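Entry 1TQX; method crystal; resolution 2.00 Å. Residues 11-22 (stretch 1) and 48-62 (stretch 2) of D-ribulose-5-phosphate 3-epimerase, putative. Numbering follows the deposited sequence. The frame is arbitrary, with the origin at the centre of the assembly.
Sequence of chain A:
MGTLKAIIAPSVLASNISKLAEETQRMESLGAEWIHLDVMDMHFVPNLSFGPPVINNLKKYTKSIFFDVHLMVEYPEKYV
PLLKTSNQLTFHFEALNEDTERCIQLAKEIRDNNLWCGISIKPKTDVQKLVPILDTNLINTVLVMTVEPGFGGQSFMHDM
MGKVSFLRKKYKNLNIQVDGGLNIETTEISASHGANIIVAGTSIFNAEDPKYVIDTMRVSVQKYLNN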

# COMPACT_ATOMS: atom_id res chain seq x y z
N SER A 11 6.39 -4.78 3.40
CA SER A 11 6.70 -4.59 1.99
C SER A 11 7.84 -5.52 1.58
O SER A 11 8.98 -5.32 1.99
CB SER A 11 7.09 -3.13 1.74
OG SER A 11 7.32 -2.90 0.36
N VAL A 12 7.52 -6.52 0.75
CA VAL A 12 8.51 -7.51 0.31
C VAL A 12 9.69 -6.97 -0.49
O VAL A 12 10.68 -7.67 -0.68
CB VAL A 12 7.84 -8.64 -0.52
CG1 VAL A 12 6.80 -9.36 0.31
CG2 VAL A 12 7.21 -8.07 -1.79
N LEU A 13 9.58 -5.74 -0.96
CA LEU A 13 10.66 -5.11 -1.72
C LEU A 13 11.93 -5.08 -0.87
O LEU A 13 13.04 -5.17 -1.39
CB LEU A 13 10.26 -3.68 -2.09
CG LEU A 13 11.14 -2.88 -3.05
CD1 LEU A 13 10.92 -3.35 -4.48
CD2 LEU A 13 10.81 -1.40 -2.93
N ALA A 14 11.75 -4.97 0.44
CA ALA A 14 12.86 -4.91 1.39
C ALA A 14 13.38 -6.28 1.87
O ALA A 14 14.32 -6.34 2.65
CB ALA A 14 12.46 -4.07 2.60
N SER A 15 12.77 -7.36 1.39
CA SER A 15 13.20 -8.70 1.80
C SER A 15 14.13 -9.32 0.77
O SER A 15 14.54 -8.66 -0.19
CB SER A 15 11.98 -9.61 1.97
OG SER A 15 11.45 -9.98 0.70
N ASN A 16 14.46 -10.59 0.98
CA ASN A 16 15.28 -11.33 0.03
C ASN A 16 14.27 -11.82 -1.00
O ASN A 16 13.72 -12.92 -0.88
CB ASN A 16 15.98 -12.50 0.73
CG ASN A 16 17.06 -12.03 1.68
OD1 ASN A 16 17.98 -11.31 1.27
ND2 ASN A 16 16.97 -12.42 2.95
N ILE A 17 14.01 -10.99 -2.01
CA ILE A 17 13.02 -11.29 -3.03
C ILE A 17 13.25 -12.55 -3.85
O ILE A 17 12.32 -13.04 -4.50
CB ILE A 17 12.82 -10.08 -3.97
CG1 ILE A 17 12.48 -8.84 -3.15
CG2 ILE A 17 11.66 -10.33 -4.94
CD1 ILE A 17 12.25 -7.58 -3.99
N SER A 18 14.46 -13.10 -3.83
CA SER A 18 14.71 -14.33 -4.57
C SER A 18 14.17 -15.50 -3.74
O SER A 18 14.27 -16.66 -4.14
CB SER A 18 16.21 -14.52 -4.84
OG SER A 18 16.94 -14.66 -3.64
N LYS A 19 13.62 -15.18 -2.57
CA LYS A 19 13.00 -16.16 -1.68
C LYS A 19 11.67 -15.55 -1.24
O LYS A 19 11.30 -15.59 -0.06
CB LYS A 19 13.89 -16.41 -0.45
CG LYS A 19 15.20 -17.11 -0.77
CD LYS A 19 16.03 -17.38 0.48
CE LYS A 19 17.30 -18.15 0.13
NZ LYS A 19 18.08 -18.52 1.34
N LEU A 20 10.95 -15.00 -2.21
CA LEU A 20 9.66 -14.34 -1.98
C LEU A 20 8.67 -15.20 -1.21
O LEU A 20 8.11 -14.76 -0.21
CB LEU A 20 9.04 -13.92 -3.32
CG LEU A 20 8.22 -12.62 -3.39
CD1 LEU A 20 7.29 -12.69 -4.60
CD2 LEU A 20 7.41 -12.40 -2.14
N ALA A 21 8.43 -16.41 -1.70
CA ALA A 21 7.50 -17.32 -1.04
C ALA A 21 7.88 -17.55 0.43
O ALA A 21 7.04 -17.49 1.31
CB ALA A 21 7.45 -18.66 -1.78
N GLU A 22 9.16 -17.81 0.68
CA GLU A 22 9.63 -18.06 2.04
C GLU A 22 9.42 -16.84 2.95
O GLU A 22 8.96 -16.97 4.09
CB GLU A 22 11.11 -18.47 2.04
CG GLU A 22 11.62 -18.93 3.40
CD GLU A 22 13.01 -19.57 3.34
OE1 GLU A 22 13.20 -20.65 3.95
OE2 GLU A 22 13.91 -19.00 2.68
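Stretch 2 (48-62) LSFGPPVINNLKKYT

Stretch 2 runs in the same order as stretch 1: Ser-49 lies nearest Leu-13, Phe-50 nearest Ile-17, and Leu-58 nearest Ala-21, where the two CA atoms come to 5.6 Å. No hydrogen bond joins the stretches, so the contact, 408 Å² of buried surface, rests on apolar packing.

Stretch 2 begins in loop. Leu-13, in the 3-10 segment 12-14, leaves its backbone sideways, but with chi1 t and chi2 p its tip comes nearer, bringing CD1 to 3.9 Å from CB of Ser-49. The hydroxyl of Ser-49, in the p rotamer, is hydrogen-bonded elsewhere in the structure. Phe-50 follows in an extended conformation (phi/psi -160/158), its CA-to-CB bond pointing toward stretch 1, with chi1 p and chi2 84°. Val-12 and Ile-17 both meet its ring obliquely: Val-12 CG2 lies 3.6 Å from Phe-50 CZ, and Ile-17 CG2 4.1 Å from Phe-50 CD2. A flat, broad side chain can thus serve two branched ones at once.

Gly-51 then caps the helix that starts at Pro-52. Proline suits a first turn, where its missing amide hydrogen costs no helical bond; Ile-55 N donates to Gly-51 O at 3.1 Å. Val-54 and Leu-58, four residues apart, fall on one side of this helix, and both point toward stretch 1. Leu-20 reaches both: its CD1 is 3.4 Å from Val-54 CG1, and its CD2 3.8 Å from Leu-58 CD2. Its chi1 of -145° lies between wells, whereas Val-54 and Leu-58 both hold chi1 t.

Small Ala-21 allows close approach, its CA lying 3.5 Å from Leu-58 CD1. Ala-21 CB also lies 4.1 Å from CD1 of Tyr-61, an exposed residue in the m rotamer, whose ring Ala-21 meets obliquely.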

# COMPACT_ATOMS: atom_id res chain seq x y z
N LEU A 48 12.77 -1.37 -11.55
CA LEU A 48 11.98 -2.49 -12.06
C LEU A 48 12.04 -3.58 -10.99
O LEU A 48 13.10 -4.16 -10.76
CB LEU A 48 12.56 -3.01 -13.38
CG LEU A 48 11.80 -4.14 -14.10
CD1 LEU A 48 10.46 -3.62 -14.59
CD2 LEU A 48 12.64 -4.64 -15.28
N SER A 49 10.91 -3.85 -10.35
CA SER A 49 10.86 -4.84 -9.28
C SER A 49 10.45 -6.25 -9.74
O SER A 49 11.32 -7.09 -10.03
CB SER A 49 9.94 -4.36 -8.16
OG SER A 49 8.65 -4.00 -8.65
N PHE A 50 9.15 -6.51 -9.79
CA PHE A 50 8.62 -7.80 -10.24
C PHE A 50 7.16 -7.60 -10.64
O PHE A 50 6.52 -6.64 -10.20
CB PHE A 50 8.75 -8.85 -9.13
CG PHE A 50 8.12 -8.46 -7.83
CD1 PHE A 50 6.76 -8.65 -7.61
CD2 PHE A 50 8.89 -7.89 -6.82
CE1 PHE A 50 6.17 -8.28 -6.40
CE2 PHE A 50 8.31 -7.51 -5.61
CZ PHE A 50 6.95 -7.71 -5.40
N GLY A 51 6.63 -8.49 -11.47
CA GLY A 51 5.26 -8.33 -11.93
C GLY A 51 4.30 -9.48 -11.68
O GLY A 51 4.58 -10.35 -10.87
N PRO A 52 3.15 -9.50 -12.38
CA PRO A 52 2.12 -10.54 -12.25
C PRO A 52 2.63 -11.98 -12.24
O PRO A 52 2.16 -12.78 -11.44
CB PRO A 52 1.20 -10.25 -13.43
CG PRO A 52 1.22 -8.75 -13.47
CD PRO A 52 2.72 -8.47 -13.35
N PRO A 53 3.58 -12.33 -13.13
CA PRO A 53 4.07 -13.72 -13.12
C PRO A 53 4.61 -14.14 -11.75
O PRO A 53 4.39 -15.26 -11.30
CB PRO A 53 5.16 -13.70 -14.18
CG PRO A 53 4.64 -12.70 -15.17
CD PRO A 53 4.14 -11.58 -14.26
N VAL A 54 5.32 -13.22 -11.10
CA VAL A 54 5.88 -13.51 -9.79
C VAL A 54 4.78 -13.56 -8.72
O VAL A 54 4.73 -14.48 -7.91
CB VAL A 54 6.93 -12.45 -9.39
CG1 VAL A 54 7.49 -12.75 -8.01
CG2 VAL A 54 8.05 -12.42 -10.42
N ILE A 55 3.90 -12.56 -8.74
CA ILE A 55 2.81 -12.50 -7.78
C ILE A 55 1.83 -13.67 -7.91
O ILE A 55 1.38 -14.23 -6.91
CB ILE A 55 2.04 -11.16 -7.92
CG1 ILE A 55 2.97 -10.00 -7.54
CG2 ILE A 55 0.77 -11.18 -7.06
CD1 ILE A 55 2.41 -8.62 -7.89
N ASN A 56 1.51 -14.04 -9.15
CA ASN A 56 0.59 -15.15 -9.38
C ASN A 56 1.16 -16.47 -8.88
O ASN A 56 0.42 -17.33 -8.39
CB ASN A 56 0.25 -15.26 -10.88
CG ASN A 56 -0.63 -14.11 -11.37
OD1 ASN A 56 -0.70 -13.83 -12.57
ND2 ASN A 56 -1.30 -13.45 -10.43
N ASN A 57 2.48 -16.63 -8.99
CA ASN A 57 3.16 -17.85 -8.53
C ASN A 57 3.19 -17.87 -7.00
O ASN A 57 3.00 -18.91 -6.37
CB ASN A 57 4.58 -17.91 -9.08
CG ASN A 57 5.28 -19.23 -8.76
OD1 ASN A 57 6.13 -19.31 -7.87
ND2 ASN A 57 4.90 -20.28 -9.48
N LEU A 58 3.45 -16.71 -6.40
CA LEU A 58 3.49 -16.59 -4.94
C LEU A 58 2.20 -17.09 -4.29
O LEU A 58 2.22 -17.76 -3.25
CB LEU A 58 3.72 -15.13 -4.53
CG LEU A 58 3.67 -14.81 -3.04
CD1 LEU A 58 4.81 -15.52 -2.32
CD2 LEU A 58 3.76 -13.30 -2.83
N LYS A 59 1.07 -16.77 -4.91
CA LYS A 59 -0.24 -17.16 -4.38
C LYS A 59 -0.37 -18.67 -4.16
O LYS A 59 -1.15 -19.12 -3.33
CB LYS A 59 -1.34 -16.68 -5.33
CG LYS A 59 -2.76 -16.91 -4.83
CD LYS A 59 -3.04 -16.14 -3.56
CE LYS A 59 -4.45 -16.43 -3.04
NZ LYS A 59 -4.68 -15.82 -1.71
N LYS A 60 0.42 -19.44 -4.90
CA LYS A 60 0.39 -20.89 -4.79
C LYS A 60 0.93 -21.37 -3.44
O LYS A 60 0.57 -22.46 -2.96
CB LYS A 60 1.23 -21.50 -5.92
CG LYS A 60 1.26 -23.02 -5.93
CD LYS A 60 2.40 -23.59 -6.80
CE LYS A 60 2.20 -23.35 -8.29
NZ LYS A 60 2.27 -21.91 -8.67
N TYR A 61 1.76 -20.55 -2.79
CA TYR A 61 2.38 -20.94 -1.53
C TYR A 61 1.92 -20.23 -0.26
O TYR A 61 2.45 -20.48 0.82
CB TYR A 61 3.90 -20.81 -1.66
CG TYR A 61 4.45 -21.54 -2.86
CD1 TYR A 61 4.79 -20.85 -4.03
CD2 TYR A 61 4.61 -22.92 -2.84
CE1 TYR A 61 5.26 -21.54 -5.15
CE2 TYR A 61 5.08 -23.61 -3.96
CZ TYR A 61 5.40 -22.92 -5.11
OH TYR A 61 5.87 -23.60 -6.21
N THR A 62 0.94 -19.34 -0.38
CA THR A 62 0.44 -18.61 0.78
C THR A 62 -0.89 -19.18 1.24
O THR A 62 -1.49 -20.02 0.57
CB THR A 62 0.25 -17.12 0.47
OG1 THR A 62 -0.67 -16.97 -0.62
CG2 THR A 62 1.58 -16.47 0.12